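Local coordinates for protein SCO1 homolog 1, mitochondrial (Arabidopsis thaliana, PDB 6N5U) that binds copper(I) and acts as a Sco-like metallochaperone, thought to insert copper into the CuA site of mitochondrial cytochrome c oxidase, at residues 55-60 / 66-71; 48-53 / 90-95; 12-15 / 21-24; 72-75 / 79-82. All coordinates share one frame; numbering follows the deposited sequence.

Interaction 1: residues 55-60 / 66-71; sequences AAIDKI and VDVVPV
I57 and V68 are the pair whose CA atoms come closest across the contact, 6.0 Å apart, where helix segment 55-60 runs nearly antiparallel (173°) to strand segment 68-71. The axes of these short segments come within 8.8 Å of each other, and apolar side chains fill the interval. I57 does most of the touching: CG2 and CD1 meet V68, CG1 meets P70. Its CG2, set anti to the backbone N by a chi1 of -67°, lies 3.4 Å from the carbonyl O of V68. The CD1 tip meets V68 CB at 3.8 Å, while CG1 rests against the proline ring, 3.8 Å from P70 CG. One turn later in the helix, I60 reaches over with CG2, which meets V68 CG2 at 3.6 Å; these two side chains cross at about a right angle. The same methyl approaches the carbonyl O of V66. The arrangement belongs to the beta-alpha-beta crossover in which helix 45-64 leads from strand 32-38 to its parallel neighbour 68-74. I34 of strand 32-38 touches both I57 and V68, A56 and I60 lean on helix 154-167, and V69, its CB directed away from the helix, touches K31 and I97.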
loop_
_atom_site.group_PDB
_atom_site.type_symbol
_atom_site.label_atom_id
_atom_site.label_comp_id
_atom_site.label_asym_id
_atom_site.label_seq_id
_atom_site.Cartn_x
_atom_site.Cartn_y
_atom_site.Cartn_z
ATOM N N ALA A 55 3.441 10.770 6.168
ATOM C CA ALA A 55 3.143 12.078 6.754
ATOM C C ALA A 55 1.644 12.261 6.912
ATOM O O ALA A 55 1.219 12.909 7.872
ATOM C CB ALA A 55 3.735 13.190 5.909
ATOM N N ALA A 56 0.839 11.656 5.988
ATOM C CA ALA A 56 -0.632 11.694 6.034
ATOM C C ALA A 56 -1.132 10.890 7.256
ATOM O O ALA A 56 -1.960 11.413 8.009
ATOM C CB ALA A 56 -1.229 11.161 4.750
ATOM N N ILE A 57 -0.546 9.682 7.507
ATOM C CA ILE A 57 -0.849 8.804 8.655
ATOM C C ILE A 57 -0.767 9.572 9.966
ATOM O O ILE A 57 -1.722 9.527 10.756
ATOM C CB ILE A 57 0.014 7.493 8.648
ATOM C CG1 ILE A 57 -0.361 6.562 7.463
ATOM C CG2 ILE A 57 -0.026 6.724 9.984
ATOM C CD1 ILE A 57 -1.882 6.214 7.251
ATOM N N ASP A 58 0.334 10.339 10.145
ATOM C CA ASP A 58 0.591 11.183 11.321
ATOM C C ASP A 58 -0.356 12.372 11.430
ATOM O O ASP A 58 -0.794 12.693 12.530
ATOM C CB ASP A 58 2.056 11.660 11.333
ATOM C CG ASP A 58 3.083 10.547 11.519
ATOM O OD1 ASP A 58 2.676 9.410 11.878
ATOM O OD2 ASP A 58 4.297 10.813 11.313
ATOM N N LYS A 59 -0.660 13.033 10.305
ATOM C CA LYS A 59 -1.565 14.183 10.287
ATOM C C LYS A 59 -2.997 13.772 10.641
ATOM O O LYS A 59 -3.620 14.426 11.475
ATOM C CB LYS A 59 -1.512 14.883 8.936
ATOM C CG LYS A 59 -0.275 15.723 8.736
ATOM C CD LYS A 59 -0.634 17.003 8.000
ATOM C CE LYS A 59 0.575 17.817 7.670
ATOM N NZ LYS A 59 1.415 18.093 8.873
ATOM N N ILE A 60 -3.495 12.676 10.040
ATOM C CA ILE A 60 -4.802 12.070 10.314
ATOM C C ILE A 60 -4.927 11.866 11.835
ATOM O O ILE A 60 -5.910 12.329 12.423
ATOM C CB ILE A 60 -4.911 10.708 9.581
ATOM C CG1 ILE A 60 -5.084 10.873 8.051
ATOM C CG2 ILE A 60 -6.011 9.839 10.192
ATOM C CD1 ILE A 60 -4.686 9.590 7.221
ATOM N N VAL A 66 -7.563 9.049 15.070
ATOM C CA VAL A 66 -7.658 7.703 14.470
ATOM C C VAL A 66 -6.310 7.184 13.953
ATOM O O VAL A 66 -5.646 7.852 13.154
ATOM C CB VAL A 66 -8.765 7.621 13.362
ATOM C CG1 VAL A 66 -8.814 6.242 12.699
ATOM C CG2 VAL A 66 -10.141 8.005 13.908
ATOM N N ASP A 67 -5.939 5.963 14.370
ATOM C CA ASP A 67 -4.742 5.282 13.876
ATOM C C ASP A 67 -5.107 4.594 12.552
ATOM O O ASP A 67 -5.985 3.720 12.508
ATOM C CB ASP A 67 -4.209 4.264 14.902
ATOM C CG ASP A 67 -3.459 4.906 16.046
ATOM O OD1 ASP A 67 -2.349 5.432 15.804
ATOM O OD2 ASP A 67 -3.984 4.888 17.187
ATOM N N VAL A 68 -4.493 5.058 11.464
ATOM C CA VAL A 68 -4.708 4.489 10.139
ATOM C C VAL A 68 -3.444 3.714 9.794
ATOM O O VAL A 68 -2.340 4.229 9.998
ATOM C CB VAL A 68 -5.108 5.537 9.074
ATOM C CG1 VAL A 68 -5.370 4.870 7.735
ATOM C CG2 VAL A 68 -6.342 6.315 9.515
ATOM N N VAL A 69 -3.597 2.451 9.334
ATOM C CA VAL A 69 -2.459 1.590 9.032
ATOM C C VAL A 69 -2.069 1.680 7.570
ATOM O O VAL A 69 -2.852 1.273 6.717
ATOM C CB VAL A 69 -2.627 0.115 9.499
ATOM C CG1 VAL A 69 -1.329 -0.671 9.318
ATOM C CG2 VAL A 69 -3.111 0.033 10.946
ATOM N N PRO A 70 -0.840 2.163 7.262
ATOM C CA PRO A 70 -0.405 2.172 5.862
ATOM C C PRO A 70 0.061 0.766 5.489
ATOM O O PRO A 70 0.676 0.070 6.320
ATOM C CB PRO A 70 0.733 3.203 5.852
ATOM C CG PRO A 70 1.293 3.191 7.252
ATOM C CD PRO A 70 0.224 2.669 8.172
ATOM N N VAL A 71 -0.296 0.323 4.265
ATOM C CA VAL A 71 0.078 -0.985 3.748
ATOM C C VAL A 71 0.733 -0.890 2.353
ATOM O O VAL A 71 0.084 -0.482 1.383
ATOM C CB VAL A 71 -1.109 -1.988 3.783
ATOM C CG1 VAL A 71 -0.756 -3.316 3.088
ATOM C CG2 VAL A 71 -1.595 -2.230 5.212
#

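Interaction 2: residues 48-53 / 90-95; sequences DELIKL and KEFHPK
L50 lies over one face of the F92 ring, and the two side chains cross at about a right angle. Its CD1 methyl sits 3.8 Å from the ring centroid and 15° off the normal, a CH-pi contact, while its CB covers another part of the ring, 3.6 Å from F92 CD1. The leucine therefore covers the ring with both the root and the tip of its side chain. A chi1 of -74° sets L50 CG anti to the carbonyl carbon, and chi2 then directs CD1 over the ring. I51 adds a looser touch, its CG1 lying 4.1 Å from F92 CD1. In this thioredoxin fold, the contact brings the loop between helix 82-89 and strand 97-100 against helix 45-64, one turn beyond the copper ligand C46. L50 also touches F72 and Y36 of the central sheet, and Y88 meets the F92 ring edge to face. Next in the loop, the H93 ring accepts a bond at ND1 from K95 N, which lies 3.0 Å from it and only 5° out of the ring plane.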
loop_
_atom_site.group_PDB
_atom_site.type_symbol
_atom_site.label_atom_id
_atom_site.label_comp_id
_atom_site.label_asym_id
_atom_site.label_seq_id
_atom_site.Cartn_x
_atom_site.Cartn_y
_atom_site.Cartn_z
ATOM N N ASP A 48 8.073 8.868 -3.141
ATOM C CA ASP A 48 7.275 10.084 -2.946
ATOM C C ASP A 48 5.900 9.814 -2.351
ATOM O O ASP A 48 5.499 10.486 -1.403
ATOM C CB ASP A 48 7.141 10.902 -4.244
ATOM C CG ASP A 48 8.430 11.478 -4.792
ATOM O OD1 ASP A 48 9.424 11.557 -4.031
ATOM O OD2 ASP A 48 8.451 11.845 -5.986
ATOM N N GLU A 49 5.170 8.862 -2.943
ATOM C CA GLU A 49 3.829 8.442 -2.544
ATOM C C GLU A 49 3.785 7.913 -1.125
ATOM O O GLU A 49 2.857 8.243 -0.381
ATOM C CB GLU A 49 3.304 7.400 -3.526
ATOM C CG GLU A 49 3.073 7.982 -4.910
ATOM C CD GLU A 49 2.046 9.094 -4.963
ATOM O OE1 GLU A 49 0.840 8.772 -4.872
ATOM O OE2 GLU A 49 2.443 10.279 -5.072
ATOM N N LEU A 50 4.816 7.129 -0.736
ATOM C CA LEU A 50 4.932 6.595 0.609
ATOM C C LEU A 50 5.301 7.668 1.594
ATOM O O LEU A 50 4.757 7.670 2.698
ATOM C CB LEU A 50 5.900 5.416 0.689
ATOM C CG LEU A 50 5.407 4.090 0.099
ATOM C CD1 LEU A 50 6.562 3.133 -0.038
ATOM C CD2 LEU A 50 4.240 3.482 0.935
ATOM N N ILE A 51 6.192 8.601 1.210
ATOM C CA ILE A 51 6.555 9.714 2.108
ATOM C C ILE A 51 5.252 10.493 2.417
ATOM O O ILE A 51 4.961 10.730 3.597
ATOM C CB ILE A 51 7.715 10.624 1.571
ATOM C CG1 ILE A 51 9.073 9.909 1.610
ATOM C CG2 ILE A 51 7.792 11.935 2.364
ATOM C CD1 ILE A 51 10.126 10.470 0.622
ATOM N N LYS A 52 4.450 10.811 1.352
ATOM C CA LYS A 52 3.129 11.464 1.413
ATOM C C LYS A 52 2.220 10.685 2.366
ATOM O O LYS A 52 1.678 11.270 3.290
ATOM C CB LYS A 52 2.475 11.492 0.014
ATOM C CG LYS A 52 1.203 12.352 -0.087
ATOM C CD LYS A 52 0.159 11.834 -1.086
ATOM C CE LYS A 52 0.632 11.726 -2.518
ATOM N NZ LYS A 52 -0.462 11.245 -3.403
ATOM N N LEU A 53 2.111 9.354 2.169
ATOM C CA LEU A 53 1.307 8.463 3.001
ATOM C C LEU A 53 1.735 8.449 4.476
ATOM O O LEU A 53 0.875 8.556 5.341
ATOM C CB LEU A 53 1.279 7.043 2.407
ATOM C CG LEU A 53 0.427 6.004 3.134
ATOM C CD1 LEU A 53 -1.029 6.487 3.307
ATOM C CD2 LEU A 53 0.509 4.643 2.421
ATOM N N LYS A 90 10.510 -0.050 6.681
ATOM C CA LYS A 90 11.010 0.532 7.930
ATOM C C LYS A 90 11.538 1.964 7.760
ATOM O O LYS A 90 11.580 2.718 8.743
ATOM C CB LYS A 90 12.103 -0.371 8.533
ATOM C CG LYS A 90 11.590 -1.577 9.327
ATOM C CD LYS A 90 10.710 -1.263 10.551
ATOM C CE LYS A 90 10.396 -2.516 11.334
ATOM N NZ LYS A 90 11.523 -2.910 12.230
ATOM N N GLU A 91 11.935 2.331 6.514
ATOM C CA GLU A 91 12.507 3.638 6.134
ATOM C C GLU A 91 11.515 4.796 6.119
ATOM O O GLU A 91 11.930 5.940 6.286
ATOM C CB GLU A 91 13.145 3.566 4.729
ATOM C CG GLU A 91 14.315 2.604 4.548
ATOM C CD GLU A 91 14.851 2.508 3.129
ATOM O OE1 GLU A 91 14.409 3.298 2.261
ATOM O OE2 GLU A 91 15.720 1.640 2.886
ATOM N N PHE A 92 10.220 4.511 5.848
ATOM C CA PHE A 92 9.154 5.514 5.673
ATOM C C PHE A 92 8.374 5.886 6.910
ATOM O O PHE A 92 8.061 7.069 7.115
ATOM C CB PHE A 92 8.171 5.057 4.595
ATOM C CG PHE A 92 8.821 4.811 3.260
ATOM C CD1 PHE A 92 9.004 5.850 2.359
ATOM C CD2 PHE A 92 9.279 3.542 2.913
ATOM C CE1 PHE A 92 9.590 5.620 1.119
ATOM C CE2 PHE A 92 9.895 3.319 1.686
ATOM C CZ PHE A 92 10.044 4.358 0.796
ATOM N N HIS A 93 7.977 4.866 7.680
ATOM C CA HIS A 93 7.158 5.010 8.870
ATOM C C HIS A 93 7.291 3.742 9.691
ATOM O O HIS A 93 7.309 2.647 9.122
ATOM C CB HIS A 93 5.691 5.204 8.460
ATOM C CG HIS A 93 4.827 5.809 9.525
ATOM N ND1 HIS A 93 4.344 5.046 10.572
ATOM C CD2 HIS A 93 4.338 7.064 9.638
ATOM C CE1 HIS A 93 3.608 5.862 11.298
ATOM N NE2 HIS A 93 3.560 7.080 10.761
ATOM N N PRO A 94 7.362 3.837 11.037
ATOM C CA PRO A 94 7.460 2.601 11.827
ATOM C C PRO A 94 6.193 1.731 11.789
ATOM O O PRO A 94 6.269 0.558 12.152
ATOM C CB PRO A 94 7.812 3.090 13.246
ATOM C CG PRO A 94 7.479 4.502 13.282
ATOM C CD PRO A 94 7.391 5.041 11.897
ATOM N N LYS A 95 5.051 2.272 11.320
ATOM C CA LYS A 95 3.802 1.528 11.324
ATOM C C LYS A 95 3.391 1.067 9.935
ATOM O O LYS A 95 2.269 0.586 9.760
ATOM C CB LYS A 95 2.695 2.318 12.061
ATOM C CG LYS A 95 2.879 2.249 13.591
ATOM C CD LYS A 95 2.041 3.255 14.329
ATOM C CE LYS A 95 2.130 3.115 15.829
ATOM N NZ LYS A 95 1.160 4.018 16.513
#

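Interaction 3: residues 12-15 / 21-24; sequences PFSL and KRVT
The R22 side chain runs past L15 and S14 of the neighbouring strand. CB passes the carbonyl O of L15 at 4.0 Å, and CG comes closer to that same L15 O, at 3.5 Å. CD then turns to S14, 3.6 Å from its OG. With chi1 at -176° the chain first extends away from the backbone N; a bend at chi3 then brings NH1 back to 3.7 Å from S14 OG, which lies at the edge of the guanidinium near its plane. No bond joins NH1 to the serine; its strong partner is E105, in a salt bridge. Between the backbones, L15 and V23 form an antiparallel hydrogen-bonded pair. L15 N donates to V23 O at 3.0 Å, and V23 N returns a straighter bond to L15 O at 2.8 Å (170°). Next to S14, the F13 ring meets the backbone of T24 obliquely, with CE1 3.5 Å from T24 C. The ring also touches L28, L99 and V109. Offering no more than a methyl, an alanine here is likely to leave a gap between the T24 backbone, L99 and V109. This beta hairpin forms one margin of the mixed sheet: 22-24 is one of its two outermost strands, and 14-17 runs antiparallel beside 97-100. L15 and V23 project from the same face and both touch L99, while L15 also packs on I106 and V109 of helix 103-112.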
loop_
_atom_site.group_PDB
_atom_site.type_symbol
_atom_site.label_atom_id
_atom_site.label_comp_id
_atom_site.label_asym_id
_atom_site.label_seq_id
_atom_site.Cartn_x
_atom_site.Cartn_y
_atom_site.Cartn_z
ATOM N N PRO A 12 -10.534 -11.321 -1.022
ATOM C CA PRO A 12 -9.525 -12.177 -0.364
ATOM C C PRO A 12 -8.159 -12.307 -1.033
ATOM O O PRO A 12 -8.039 -12.344 -2.263
ATOM C CB PRO A 12 -10.212 -13.542 -0.300
ATOM C CG PRO A 12 -11.665 -13.221 -0.275
ATOM C CD PRO A 12 -11.825 -12.029 -1.157
ATOM N N PHE A 13 -7.131 -12.391 -0.189
ATOM C CA PHE A 13 -5.745 -12.586 -0.593
ATOM C C PHE A 13 -5.023 -13.424 0.455
ATOM O O PHE A 13 -5.466 -13.479 1.601
ATOM C CB PHE A 13 -5.023 -11.237 -0.798
ATOM C CG PHE A 13 -4.914 -10.323 0.403
ATOM C CD1 PHE A 13 -3.927 -10.524 1.364
ATOM C CD2 PHE A 13 -5.744 -9.214 0.531
ATOM C CE1 PHE A 13 -3.816 -9.672 2.462
ATOM C CE2 PHE A 13 -5.615 -8.346 1.622
ATOM C CZ PHE A 13 -4.652 -8.584 2.580
ATOM N N SER A 14 -3.917 -14.073 0.059
ATOM C CA SER A 14 -3.047 -14.818 0.954
ATOM C C SER A 14 -1.641 -14.371 0.594
ATOM O O SER A 14 -1.103 -14.779 -0.433
ATOM C CB SER A 14 -3.227 -16.326 0.807
ATOM O OG SER A 14 -2.652 -16.993 1.921
ATOM N N LEU A 15 -1.095 -13.444 1.382
ATOM C CA LEU A 15 0.219 -12.855 1.143
ATOM C C LEU A 15 1.166 -13.119 2.321
ATOM O O LEU A 15 0.750 -13.707 3.323
ATOM C CB LEU A 15 0.071 -11.332 0.866
ATOM C CG LEU A 15 -0.665 -10.926 -0.428
ATOM C CD1 LEU A 15 -0.990 -9.466 -0.435
ATOM C CD2 LEU A 15 0.158 -11.226 -1.647
ATOM N N LYS A 21 5.467 -13.696 8.363
ATOM C CA LYS A 21 4.179 -14.320 8.674
ATOM C C LYS A 21 3.261 -14.326 7.454
ATOM O O LYS A 21 3.238 -13.350 6.704
ATOM C CB LYS A 21 3.473 -13.563 9.818
ATOM C CG LYS A 21 2.357 -14.359 10.508
ATOM C CD LYS A 21 1.449 -13.498 11.392
ATOM C CE LYS A 21 0.707 -14.290 12.449
ATOM N NZ LYS A 21 -0.530 -14.930 11.925
ATOM N N ARG A 22 2.479 -15.411 7.270
ATOM C CA ARG A 22 1.488 -15.463 6.200
ATOM C C ARG A 22 0.237 -14.759 6.718
ATOM O O ARG A 22 -0.208 -15.002 7.845
ATOM C CB ARG A 22 1.171 -16.894 5.738
ATOM C CG ARG A 22 0.204 -16.911 4.545
ATOM C CD ARG A 22 0.014 -18.278 3.912
ATOM N NE ARG A 22 1.238 -18.774 3.280
ATOM C CZ ARG A 22 1.649 -18.437 2.062
ATOM N NH1 ARG A 22 0.938 -17.593 1.322
ATOM N NH2 ARG A 22 2.776 -18.942 1.574
ATOM N N VAL A 23 -0.301 -13.852 5.906
ATOM C CA VAL A 23 -1.479 -13.065 6.259
ATOM C C VAL A 23 -2.587 -13.162 5.193
ATOM O O VAL A 23 -2.337 -13.570 4.055
ATOM C CB VAL A 23 -1.114 -11.578 6.556
ATOM C CG1 VAL A 23 -0.221 -11.441 7.788
ATOM C CG2 VAL A 23 -0.481 -10.912 5.343
ATOM N N THR A 24 -3.810 -12.780 5.591
ATOM C CA THR A 24 -4.984 -12.636 4.740
ATOM C C THR A 24 -5.554 -11.242 5.037
ATOM O O THR A 24 -4.985 -10.506 5.847
ATOM C CB THR A 24 -6.013 -13.786 4.916
ATOM O OG1 THR A 24 -6.518 -13.819 6.250
ATOM C CG2 THR A 24 -5.469 -15.138 4.515
#

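Interaction 4: residues 72-75 / 79-82; sequences FISV and RDTV
F72 turns a ring edge toward D80, whose OD2 lies near the ring plane and 4.2 Å from F72 CZ. Over one face of the phenylalanine sits the backbone N of S74, 4.3 Å above the plane and displaced toward the rim; Y88 also meets this ring, the planes inclined at about 50°. The carboxylate of D80 is the second flat group. S74 OG donates to D80 OD2 at 2.9 Å, approaching on the anti side and 29° out of the carboxylate plane. A chi1 of 179° swings that hydroxyl away from the serine's own N and out to the aspartate. The two side chains close the loop that leaves strand 68-74 for helix 82-89 in this thioredoxin-fold domain. D80 is the centre of an inverse gamma turn, accompanied by a weak bond from T81 N to R79 O, and T81 is the N-cap of the helix, with OG1 bonded to Q84 N. The other carboxylate oxygen, OD1, bonds to T40, so D80 also ties in the loop that carries the copper ligand C42. With an alanine in place of D80, the S74 hydroxyl and T40 OG1 would probably both lose a bonding partner, and the tie between the two loops would go. S74 OG has a further bond to D76 N, and D80 O one to T100 OG1.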
loop_
_atom_site.group_PDB
_atom_site.type_symbol
_atom_site.label_atom_id
_atom_site.label_comp_id
_atom_site.label_asym_id
_atom_site.label_seq_id
_atom_site.Cartn_x
_atom_site.Cartn_y
_atom_site.Cartn_z
ATOM N N PHE A 72 1.996 -1.318 2.250
ATOM C CA PHE A 72 2.704 -1.399 0.975
ATOM C C PHE A 72 2.552 -2.829 0.400
ATOM O O PHE A 72 2.959 -3.780 1.065
ATOM C CB PHE A 72 4.186 -1.082 1.190
ATOM C CG PHE A 72 5.112 -1.395 0.043
ATOM C CD1 PHE A 72 5.277 -0.496 -1.001
ATOM C CD2 PHE A 72 5.878 -2.554 0.042
ATOM C CE1 PHE A 72 6.166 -0.774 -2.049
ATOM C CE2 PHE A 72 6.757 -2.835 -1.012
ATOM C CZ PHE A 72 6.889 -1.950 -2.052
ATOM N N ILE A 73 1.954 -2.984 -0.810
ATOM C CA ILE A 73 1.830 -4.297 -1.473
ATOM C C ILE A 73 2.724 -4.269 -2.703
ATOM O O ILE A 73 2.606 -3.363 -3.523
ATOM C CB ILE A 73 0.378 -4.658 -1.797
ATOM C CG1 ILE A 73 -0.507 -4.584 -0.533
ATOM C CG2 ILE A 73 0.304 -6.046 -2.500
ATOM C CD1 ILE A 73 -2.039 -4.884 -0.766
ATOM N N SER A 74 3.652 -5.199 -2.796
ATOM C CA SER A 74 4.623 -5.255 -3.886
ATOM C C SER A 74 4.096 -5.811 -5.184
ATOM O O SER A 74 3.480 -6.883 -5.193
ATOM C CB SER A 74 5.850 -6.052 -3.465
ATOM O OG SER A 74 6.761 -6.109 -4.551
ATOM N N VAL A 75 4.367 -5.100 -6.299
ATOM C CA VAL A 75 4.033 -5.523 -7.670
ATOM C C VAL A 75 5.318 -6.039 -8.363
ATOM O O VAL A 75 5.339 -6.217 -9.586
ATOM C CB VAL A 75 3.275 -4.462 -8.514
ATOM C CG1 VAL A 75 1.897 -4.157 -7.925
ATOM C CG2 VAL A 75 4.107 -3.185 -8.724
ATOM N N ARG A 79 12.085 -9.488 -7.142
ATOM C CA ARG A 79 13.171 -8.771 -6.469
ATOM C C ARG A 79 12.830 -8.430 -5.027
ATOM O O ARG A 79 13.711 -8.430 -4.151
ATOM C CB ARG A 79 13.536 -7.485 -7.235
ATOM C CG ARG A 79 14.362 -7.734 -8.497
ATOM C CD ARG A 79 14.898 -6.461 -9.139
ATOM N NE ARG A 79 13.819 -5.542 -9.498
ATOM C CZ ARG A 79 13.960 -4.494 -10.297
ATOM N NH1 ARG A 79 15.136 -4.225 -10.850
ATOM N NH2 ARG A 79 12.927 -3.711 -10.557
ATOM N N ASP A 80 11.562 -8.107 -4.792
ATOM C CA ASP A 80 11.057 -7.709 -3.501
ATOM C C ASP A 80 10.693 -8.918 -2.633
ATOM O O ASP A 80 9.535 -9.324 -2.547
ATOM C CB ASP A 80 9.887 -6.716 -3.644
ATOM C CG ASP A 80 10.135 -5.389 -4.377
ATOM O OD1 ASP A 80 11.287 -5.160 -4.869
ATOM O OD2 ASP A 80 9.186 -4.581 -4.460
ATOM N N THR A 81 11.707 -9.453 -1.948
ATOM C CA THR A 81 11.593 -10.550 -0.988
ATOM C C THR A 81 11.123 -9.979 0.373
ATOM O O THR A 81 11.105 -8.754 0.551
ATOM C CB THR A 81 12.974 -11.236 -0.816
ATOM O OG1 THR A 81 13.890 -10.313 -0.223
ATOM C CG2 THR A 81 13.537 -11.781 -2.123
ATOM N N VAL A 82 10.819 -10.870 1.345
ATOM C CA VAL A 82 10.431 -10.495 2.706
ATOM C C VAL A 82 11.468 -9.545 3.314
ATOM O O VAL A 82 11.083 -8.465 3.761
ATOM C CB VAL A 82 10.104 -11.721 3.605
ATOM C CG1 VAL A 82 9.941 -11.332 5.074
ATOM C CG2 VAL A 82 8.845 -12.420 3.104
#

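In the fold
Between them, helix 45-64 and strand 68-74 carry segments of three of the contacts. Interactions 1 and 2 share the helix, their centres 10 Å apart, and a probable hydrogen bond of 2.7 Å between H93 NE2 and D58 OD1 joins them. Interaction 4 continues the strand of interaction 1 on the opposite side of the chain's centre. It touches interaction 2 where L50 CD1 packs 4.0 Å from F72 CD1. These two side chains lie near the copper(I) site of C42, C46 and H131: that of F72 is about 7 Å from the ion, that of L50 about 8 Å. Interaction 3, away from the metal, reaches interaction 4 through L15 CD1 and I73 CG2, 4.2 Å apart.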